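PDB 3RYS: adenosine deaminase 1 from Arthrobacter aurescens, which probably catalyses the zinc-dependent hydrolytic deamination of adenine to hypoxanthine, a step of purine salvage and nitrogen catabolism. Local coordinates for residues 9-14 with 333-338. Sequence-based numbering, arbitrary orientation.
Sequences TSTAPP and TEWVKA
Thr9 meets the indole of Trp335 through its methyl, CG2 lying 3.5 Å from CZ2 on the side of the ring plane opposite Pro13. Its hydroxyl is hydrogen-bonded to that of Thr11, OG1 to OG1 at 2.7 Å. Thr11 in turn accepts the indole N-H: NE1 of Trp335 reaches its OG1 over 3.2 Å, nearly straight at 167° and almost in the ring plane, so this bond, with Pro13 against the face, helps to hold the rotation of the indole. Pro13 lays its pyrrolidine against one face, with CB 3.7 Å from the centroid of the six-membered ring and only 6° off the normal, a well-centred CH-pi contact, while its CG reaches CH2. Pro14 continues along the same side, its CD 3.6 Å from CB of Trp335. CB of Trp335 already points to the loop, and CG anti to the backbone N (chi1 176°) carries the indole on across it. An alanine in place of Trp335 would probably leave the Thr11 hydroxyl without its indole donor and open a gap over Pro13. Val304 and Ala311 of helix 304-317 border the contact. Remote from the zinc site, the contact ties the N-terminal lead-in to strand 15-17 onto the C-terminal helix 322-339, joining the two chain ends at the outside of the TIM barrel of the adenosine deaminase family.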
loop_
_atom_site.group_PDB
_atom_site.type_symbol
_atom_site.label_atom_id
_atom_site.label_comp_id
_atom_site.label_asym_id
_atom_site.label_seq_id
_atom_site.Cartn_x
_atom_site.Cartn_y
_atom_site.Cartn_z
ATOM N N THR A 9 13.113 -23.133 -1.932
ATOM C CA THR A 9 12.005 -22.805 -2.829
ATOM C C THR A 9 12.299 -21.521 -3.603
ATOM O O THR A 9 13.054 -20.670 -3.140
ATOM C CB THR A 9 10.654 -22.669 -2.059
ATOM O OG1 THR A 9 9.572 -22.513 -2.987
ATOM C CG2 THR A 9 10.682 -21.475 -1.110
ATOM N N SER A 10 11.721 -21.392 -4.793
ATOM C CA SER A 10 11.804 -20.146 -5.550
ATOM C C SER A 10 10.437 -19.474 -5.622
ATOM O O SER A 10 10.273 -18.455 -6.294
ATOM C CB SER A 10 12.340 -20.388 -6.960
ATOM O OG SER A 10 13.720 -20.686 -6.930
ATOM N N THR A 11 9.465 -20.053 -4.924
ATOM C CA THR A 11 8.112 -19.516 -4.893
ATOM C C THR A 11 7.941 -18.530 -3.740
ATOM O O THR A 11 8.693 -18.559 -2.768
ATOM C CB THR A 11 7.073 -20.637 -4.750
ATOM O OG1 THR A 11 7.191 -21.239 -3.453
ATOM C CG2 THR A 11 7.287 -21.697 -5.825
ATOM N N ALA A 12 6.949 -17.653 -3.864
ATOM C CA ALA A 12 6.638 -16.687 -2.820
ATOM C C ALA A 12 5.720 -17.340 -1.803
ATOM O O ALA A 12 5.013 -18.293 -2.129
ATOM C CB ALA A 12 5.974 -15.462 -3.418
ATOM N N PRO A 13 5.729 -16.829 -0.563
ATOM C CA PRO A 13 4.907 -17.362 0.530
ATOM C C PRO A 13 3.488 -16.832 0.439
ATOM O O PRO A 13 3.262 -15.832 -0.243
ATOM C CB PRO A 13 5.569 -16.780 1.789
ATOM C CG PRO A 13 6.791 -16.014 1.316
ATOM C CD PRO A 13 6.553 -15.695 -0.124
ATOM N N PRO A 14 2.539 -17.487 1.122
ATOM C CA PRO A 14 1.185 -16.943 1.236
ATOM C C PRO A 14 1.245 -15.726 2.144
ATOM O O PRO A 14 1.652 -15.871 3.293
ATOM C CB PRO A 14 0.409 -18.066 1.935
ATOM C CG PRO A 14 1.297 -19.261 1.908
ATOM C CD PRO A 14 2.690 -18.744 1.866
ATOM N N THR A 333 2.728 -21.811 7.517
ATOM C CA THR A 333 3.250 -23.037 8.065
ATOM C C THR A 333 3.385 -24.189 7.085
ATOM O O THR A 333 4.362 -24.841 7.087
ATOM C CB THR A 333 2.427 -23.570 9.214
ATOM O OG1 THR A 333 2.252 -22.576 10.204
ATOM C CG2 THR A 333 3.137 -24.716 9.831
ATOM N N GLU A 334 2.400 -24.438 6.255
ATOM C CA GLU A 334 2.557 -25.409 5.231
ATOM C C GLU A 334 3.598 -25.013 4.242
ATOM O O GLU A 334 4.399 -25.788 3.878
ATOM C CB GLU A 334 1.249 -25.675 4.524
ATOM C CG GLU A 334 0.336 -26.602 5.220
ATOM C CD GLU A 334 1.015 -27.719 5.960
ATOM O OE1 GLU A 334 1.554 -28.628 5.321
ATOM O OE2 GLU A 334 0.987 -27.700 7.196
ATOM N N TRP A 335 3.577 -23.794 3.788
ATOM C CA TRP A 335 4.539 -23.347 2.786
ATOM C C TRP A 335 5.975 -23.576 3.251
ATOM O O TRP A 335 6.823 -24.012 2.478
ATOM C CB TRP A 335 4.321 -21.873 2.438
ATOM C CG TRP A 335 5.340 -21.334 1.481
ATOM C CD1 TRP A 335 5.354 -21.489 0.128
ATOM C CD2 TRP A 335 6.498 -20.552 1.809
ATOM N NE1 TRP A 335 6.449 -20.854 -0.410
ATOM C CE2 TRP A 335 7.166 -20.272 0.599
ATOM C CE3 TRP A 335 7.035 -20.070 3.007
ATOM C CZ2 TRP A 335 8.347 -19.523 0.553
ATOM C CZ3 TRP A 335 8.205 -19.328 2.960
ATOM C CH2 TRP A 335 8.849 -19.063 1.741
ATOM N N VAL A 336 6.238 -23.285 4.521
ATOM C CA VAL A 336 7.566 -23.476 5.094
ATOM C C VAL A 336 7.986 -24.941 5.092
ATOM O O VAL A 336 9.102 -25.274 4.694
ATOM C CB VAL A 336 7.626 -22.956 6.536
ATOM C CG1 VAL A 336 8.971 -23.288 7.166
ATOM C CG2 VAL A 336 7.370 -21.470 6.560
ATOM N N LYS A 337 7.083 -25.812 5.470
ATOM C CA LYS A 337 7.364 -27.206 5.527
ATOM C C LYS A 337 7.569 -27.813 4.196
ATOM O O LYS A 337 8.348 -28.695 4.042
ATOM C CB LYS A 337 6.224 -27.912 6.183
ATOM C CG LYS A 337 6.227 -27.836 7.611
ATOM C CD LYS A 337 5.038 -28.466 8.091
ATOM C CE LYS A 337 4.737 -28.020 9.450
ATOM N NZ LYS A 337 4.096 -29.083 10.192
ATOM N N ALA A 338 6.839 -27.332 3.232
ATOM C CA ALA A 338 6.997 -27.777 1.885
ATOM C C ALA A 338 8.221 -27.177 1.196
ATOM O O ALA A 338 8.646 -27.634 0.186
ATOM C CB ALA A 338 5.789 -27.441 1.136
#